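Local atomic coordinates of phosphoribosylformylglycinamidine synthase 2 (Thermus thermophilus, PDB entry 3VIU), a protein that belongs to the AIR synthase-related (PurM-like) family, carries two pairs of N- and C-terminal PurM-type domains in one chain, and holds ADP and magnesium. Residues R571-A576 and P591-L596; Y453-P458 and G585-H590. One frame throughout, in Å; residues are numbered along the deposited sequence.

Contact 1: residues R571-A576 and P591-L596; sequences RGELGA and PPRLDL
E573 turns its CG beside its own backbone N and anti to the carbonyl carbon (chi1 -45°), then runs extended to its carboxylate; R593 makes the same first turn (chi1 -70°) but bends at chi3 (-125°), so its tip folds back to the acid and the two side chains cross at about a right angle. They join two loops of the second PurM-type C-terminal domain: segment 571-576 precedes helix 578-584, and segment 591-596 follows it. OE1 of E573 does most of the work. R593 N gives it a nearly straight hydrogen bond of 3.2 Å, arriving from above the carboxylate plane, while R593 NH1 closes a salt bridge to E573 OE1 at 2.9 Å. A water donates both to E573 OE1 and to R593 O, so one oxygen is gripped by backbone, guanidinium and water, which probably limits the rotation of the carboxylate. Next to it oxygens rest on proline carbons: E573 OE2 lies 3.8 Å from P592 CA, and G575 O lies against P591 CA and P592 CD. H464 of helix 458-475 takes P592 O as a hydrogen-bond partner. The apolar side-chain contact is A576 CB against P591 CG, at 4.2 Å.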
loop_
_atom_site.group_PDB
_atom_site.type_symbol
_atom_site.label_atom_id
_atom_site.label_comp_id
_atom_site.label_asym_id
_atom_site.label_seq_id
_atom_site.Cartn_x
_atom_site.Cartn_y
_atom_site.Cartn_z
ATOM N N ARG A 571 10.799 -2.056 28.484
ATOM C CA ARG A 571 9.772 -3.078 28.614
ATOM C C ARG A 571 8.746 -3.088 27.498
ATOM O O ARG A 571 8.109 -2.076 27.221
ATOM C CB ARG A 571 9.024 -2.923 29.936
ATOM C CG ARG A 571 9.433 -3.913 31.003
ATOM C CD ARG A 571 8.354 -4.029 32.065
ATOM N NE ARG A 571 8.721 -4.953 33.138
ATOM C CZ ARG A 571 9.024 -6.236 32.961
ATOM N NH1 ARG A 571 9.013 -6.762 31.744
ATOM N NH2 ARG A 571 9.331 -7.000 34.003
ATOM N N GLY A 572 8.597 -4.246 26.867
ATOM C CA GLY A 572 7.609 -4.419 25.821
ATOM C C GLY A 572 6.610 -5.438 26.351
ATOM O O GLY A 572 6.797 -5.964 27.448
ATOM N N GLU A 573 5.549 -5.717 25.604
ATOM C CA GLU A 573 4.563 -6.700 26.048
ATOM C C GLU A 573 4.701 -7.958 25.183
ATOM O O GLU A 573 5.261 -7.909 24.080
ATOM C CB GLU A 573 3.147 -6.120 25.945
ATOM C CG GLU A 573 3.016 -4.692 26.477
ATOM C CD GLU A 573 1.589 -4.141 26.396
ATOM O OE1 GLU A 573 1.432 -2.898 26.377
ATOM O OE2 GLU A 573 0.625 -4.940 26.360
ATOM N N LEU A 574 4.185 -9.082 25.670
ATOM C CA LEU A 574 4.301 -10.339 24.940
ATOM C C LEU A 574 3.080 -10.740 24.115
ATOM O O LEU A 574 3.182 -11.610 23.251
ATOM C CB LEU A 574 4.634 -11.469 25.922
ATOM C CG LEU A 574 5.850 -11.191 26.809
ATOM C CD1 LEU A 574 5.942 -12.224 27.915
ATOM C CD2 LEU A 574 7.099 -11.186 25.950
ATOM N N GLY A 575 1.934 -10.118 24.386
ATOM C CA GLY A 575 0.719 -10.444 23.663
ATOM C C GLY A 575 0.813 -10.273 22.158
ATOM O O GLY A 575 1.194 -9.214 21.674
ATOM N N ALA A 576 0.468 -11.322 21.417
ATOM C CA ALA A 576 0.497 -11.287 19.957
ATOM C C ALA A 576 1.891 -10.966 19.427
ATOM O O ALA A 576 2.036 -10.492 18.308
ATOM C CB ALA A 576 -0.504 -10.250 19.448
ATOM N N PRO A 591 -2.715 -7.235 22.209
ATOM C CA PRO A 591 -1.611 -6.642 21.445
ATOM C C PRO A 591 -1.072 -5.469 22.268
ATOM O O PRO A 591 -1.748 -4.986 23.163
ATOM C CB PRO A 591 -2.293 -6.179 20.162
ATOM C CG PRO A 591 -3.375 -7.171 19.992
ATOM C CD PRO A 591 -3.932 -7.301 21.388
ATOM N N PRO A 592 0.140 -4.990 21.973
ATOM C CA PRO A 592 0.677 -3.870 22.757
ATOM C C PRO A 592 -0.224 -2.633 22.779
ATOM O O PRO A 592 -0.770 -2.230 21.751
ATOM C CB PRO A 592 2.018 -3.584 22.078
ATOM C CG PRO A 592 2.410 -4.908 21.527
ATOM C CD PRO A 592 1.109 -5.429 20.957
ATOM N N ARG A 593 -0.384 -2.031 23.953
ATOM C CA ARG A 593 -1.192 -0.823 24.049
ATOM C C ARG A 593 -0.505 0.245 23.200
ATOM O O ARG A 593 0.712 0.227 23.023
ATOM C CB ARG A 593 -1.278 -0.318 25.491
ATOM C CG ARG A 593 -2.082 -1.165 26.456
ATOM C CD ARG A 593 -2.363 -0.350 27.716
ATOM N NE ARG A 593 -1.929 -1.000 28.954
ATOM C CZ ARG A 593 -0.669 -1.329 29.243
ATOM N NH1 ARG A 593 0.316 -1.077 28.383
ATOM N NH2 ARG A 593 -0.390 -1.901 30.409
ATOM N N LEU A 594 -1.292 1.177 22.684
ATOM C CA LEU A 594 -0.761 2.245 21.858
ATOM C C LEU A 594 -1.298 3.593 22.333
ATOM O O LEU A 594 -2.500 3.863 22.257
ATOM C CB LEU A 594 -1.139 1.998 20.398
ATOM C CG LEU A 594 -0.852 3.067 19.341
ATOM C CD1 LEU A 594 0.604 3.526 19.398
ATOM C CD2 LEU A 594 -1.173 2.481 17.971
ATOM N N ASP A 595 -0.387 4.416 22.841
ATOM C CA ASP A 595 -0.696 5.754 23.333
ATOM C C ASP A 595 -0.392 6.662 22.151
ATOM O O ASP A 595 0.768 6.955 21.857
ATOM C CB ASP A 595 0.225 6.104 24.515
ATOM C CG ASP A 595 -0.006 7.510 25.063
ATOM O OD1 ASP A 595 -0.336 8.423 24.277
ATOM O OD2 ASP A 595 0.169 7.704 26.290
ATOM N N LEU A 596 -1.436 7.097 21.468
ATOM C CA LEU A 596 -1.273 7.953 20.316
ATOM C C LEU A 596 -0.624 9.283 20.660
ATOM O O LEU A 596 0.077 9.861 19.833
ATOM C CB LEU A 596 -2.623 8.149 19.633
ATOM C CG LEU A 596 -3.015 6.857 18.902
ATOM C CD1 LEU A 596 -4.494 6.846 18.583
ATOM C CD2 LEU A 596 -2.163 6.728 17.630
HETATM O O HOH W 1 2.635 -0.754 24.660
#

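Contact 2: residues Y453-P458 and G585-H590; sequences YSRLHP and GKEFGH
Van der Waals packing on backbone, one charged pair with its water and a meeting of two histidines join the end of helix 451-456, in the second PurM-type N-terminal domain, to the loop 585-590 of the C-terminal domain that follows it. No direct hydrogen bond spans the two segments.

The packing centres on L456, whose CG lies beside the backbone N (chi1 -65°). This directs CD1 at the loop backbone, 3.8 Å from F588 CA and 3.6 Å from G589 O. CB of F588 points away from the helix, and its side chain touches P385. At the backbone angles of G589 (phi 87°) a side chain would be jammed against the carbonyl O of F588. A576 and L379 also cover L456.

The charged pair is looser. E587 puts its CG in the crowded position between the backbone N and the carbonyl carbon, then extends toward R455, which bends at chi2 and chi3. The two chains cross at about a right angle with perpendicular end planes. E587 OE1 rests 3.4 Å from R455 CG, while the salt bridge from R455 NH2 to E587 OE1 is long, at 3.8 Å. A water at the guanidinium edge accepts from R455 NH2 and donates to E587 OE1. The stronger partners of E587 sit on OE2: R452 in a salt bridge and H164 in a hydrogen bond.

At the other end H457 and H590, each with CG anti to its backbone N, meet obliquely with nearly perpendicular rings. H590 CE1 comes to the edge of the H457 ring, 3.4 Å from H457 CD2, and R380 touches both side chains.

The NE2 atoms of H457 and H590 lie 4.6 Å apart, so having both rings protonated at once would probably be disfavoured, whereas the carboxylate of E587, facing R452 and R455, is probably kept ionised.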
loop_
_atom_site.group_PDB
_atom_site.type_symbol
_atom_site.label_atom_id
_atom_site.label_comp_id
_atom_site.label_asym_id
_atom_site.label_seq_id
_atom_site.Cartn_x
_atom_site.Cartn_y
_atom_site.Cartn_z
ATOM N N TYR A 453 -1.446 -8.615 15.574
ATOM C CA TYR A 453 -2.163 -7.578 16.317
ATOM C C TYR A 453 -3.578 -7.450 15.741
ATOM O O TYR A 453 -4.574 -7.414 16.471
ATOM C CB TYR A 453 -1.485 -6.214 16.147
ATOM C CG TYR A 453 -0.074 -6.085 16.674
ATOM C CD1 TYR A 453 0.611 -4.872 16.561
ATOM C CD2 TYR A 453 0.560 -7.139 17.328
ATOM C CE1 TYR A 453 1.886 -4.707 17.085
ATOM C CE2 TYR A 453 1.831 -6.984 17.858
ATOM C CZ TYR A 453 2.488 -5.767 17.734
ATOM O OH TYR A 453 3.743 -5.603 18.266
ATOM N N SER A 454 -3.643 -7.378 14.415
ATOM C CA SER A 454 -4.895 -7.201 13.697
ATOM C C SER A 454 -5.920 -8.331 13.877
ATOM O O SER A 454 -7.115 -8.072 14.023
ATOM C CB SER A 454 -4.582 -6.962 12.213
ATOM O OG SER A 454 -3.720 -5.831 12.035
ATOM N N ARG A 455 -5.461 -9.578 13.882
ATOM C CA ARG A 455 -6.362 -10.707 14.065
ATOM C C ARG A 455 -6.979 -10.677 15.465
ATOM O O ARG A 455 -8.177 -10.883 15.624
ATOM C CB ARG A 455 -5.599 -12.023 13.827
ATOM C CG ARG A 455 -6.171 -13.280 14.506
ATOM C CD ARG A 455 -7.613 -13.580 14.133
ATOM N NE ARG A 455 -7.791 -13.966 12.736
ATOM C CZ ARG A 455 -7.245 -15.043 12.177
ATOM N NH1 ARG A 455 -7.473 -15.315 10.899
ATOM N NH2 ARG A 455 -6.460 -15.841 12.887
ATOM N N LEU A 456 -6.163 -10.390 16.470
ATOM C CA LEU A 456 -6.617 -10.346 17.857
ATOM C C LEU A 456 -7.341 -9.064 18.283
ATOM O O LEU A 456 -8.125 -9.068 19.236
ATOM C CB LEU A 456 -5.425 -10.586 18.783
ATOM C CG LEU A 456 -4.811 -11.978 18.638
ATOM C CD1 LEU A 456 -3.445 -12.012 19.296
ATOM C CD2 LEU A 456 -5.746 -13.011 19.258
ATOM N N HIS A 457 -7.077 -7.966 17.586
ATOM C CA HIS A 457 -7.711 -6.696 17.923
ATOM C C HIS A 457 -7.661 -5.815 16.679
ATOM O O HIS A 457 -6.876 -4.875 16.598
ATOM C CB HIS A 457 -6.957 -6.019 19.086
ATOM C CG HIS A 457 -7.738 -4.944 19.778
ATOM N ND1 HIS A 457 -8.467 -3.994 19.097
ATOM C CD2 HIS A 457 -7.891 -4.659 21.092
ATOM C CE1 HIS A 457 -9.037 -3.173 19.960
ATOM N NE2 HIS A 457 -8.702 -3.556 21.178
ATOM N N PRO A 458 -8.522 -6.102 15.700
ATOM C CA PRO A 458 -8.558 -5.328 14.455
ATOM C C PRO A 458 -8.423 -3.806 14.592
ATOM O O PRO A 458 -7.653 -3.179 13.863
ATOM C CB PRO A 458 -9.871 -5.771 13.805
ATOM C CG PRO A 458 -10.699 -6.310 14.971
ATOM C CD PRO A 458 -9.669 -7.021 15.796
ATOM N N GLY A 585 4.321 -21.330 19.791
ATOM C CA GLY A 585 3.786 -21.751 18.515
ATOM C C GLY A 585 2.394 -21.180 18.326
ATOM O O GLY A 585 1.705 -21.512 17.369
ATOM N N LYS A 586 1.980 -20.301 19.231
ATOM C CA LYS A 586 0.644 -19.732 19.143
ATOM C C LYS A 586 0.600 -18.209 19.238
ATOM O O LYS A 586 1.612 -17.561 19.527
ATOM C CB LYS A 586 -0.237 -20.373 20.223
ATOM C CG LYS A 586 -0.220 -21.910 20.150
ATOM C CD LYS A 586 -1.333 -22.571 20.963
ATOM C CE LYS A 586 -1.076 -22.529 22.457
ATOM N NZ LYS A 586 -2.218 -23.130 23.205
ATOM N N GLU A 587 -0.571 -17.642 18.958
ATOM C CA GLU A 587 -0.749 -16.198 19.031
ATOM C C GLU A 587 -2.008 -15.918 19.829
ATOM O O GLU A 587 -3.100 -16.367 19.481
ATOM C CB GLU A 587 -0.841 -15.562 17.634
ATOM C CG GLU A 587 -2.129 -15.817 16.882
ATOM C CD GLU A 587 -2.248 -14.999 15.595
ATOM O OE1 GLU A 587 -3.323 -15.063 14.964
ATOM O OE2 GLU A 587 -1.280 -14.303 15.209
ATOM N N PHE A 588 -1.841 -15.179 20.918
ATOM C CA PHE A 588 -2.951 -14.856 21.799
ATOM C C PHE A 588 -2.535 -13.703 22.697
ATOM O O PHE A 588 -1.421 -13.207 22.584
ATOM C CB PHE A 588 -3.314 -16.096 22.633
ATOM C CG PHE A 588 -2.169 -16.642 23.444
ATOM C CD1 PHE A 588 -1.999 -16.267 24.773
ATOM C CD2 PHE A 588 -1.263 -17.535 22.879
ATOM C CE1 PHE A 588 -0.937 -16.779 25.533
ATOM C CE2 PHE A 588 -0.197 -18.054 23.626
ATOM C CZ PHE A 588 -0.034 -17.677 24.953
ATOM N N GLY A 589 -3.421 -13.278 23.587
ATOM C CA GLY A 589 -3.091 -12.174 24.468
ATOM C C GLY A 589 -3.420 -10.840 23.831
ATOM O O GLY A 589 -3.692 -10.771 22.640
ATOM N N HIS A 590 -3.398 -9.775 24.624
ATOM C CA HIS A 590 -3.695 -8.447 24.110
ATOM C C HIS A 590 -2.488 -7.875 23.370
ATOM O O HIS A 590 -1.358 -8.035 23.810
ATOM C CB HIS A 590 -4.065 -7.503 25.257
ATOM C CG HIS A 590 -4.722 -6.231 24.806
ATOM N ND1 HIS A 590 -6.078 -6.133 24.578
ATOM C CD2 HIS A 590 -4.203 -5.015 24.508
ATOM C CE1 HIS A 590 -6.366 -4.912 24.159
ATOM N NE2 HIS A 590 -5.245 -4.216 24.107
HETATM O O HOH W 2 -5.849 -16.367 15.627
#

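In the fold
The two contacts lie about 11 Å apart, centre to centre, on the same side of the chain's centre, and their segments alternate: 453-458, 571-576, 585-590, 591-596. Contact 1 joins the loops flanking helix 578-584 within the second PurM-type C-terminal domain; contact 2 ties the chain just after that helix to helix 451-456 of the preceding N-terminal domain. Segments 585-590 and 591-596 are continuous, so one loop serves both. The contacts also touch directly: A576 N probably hydrogen-bonds to F588 O (2.9 Å), and Y453 packs against P592 and A576. Contact 1 thus holds together the loop region that contact 2 and the Y453 packing join to the N-terminal domain.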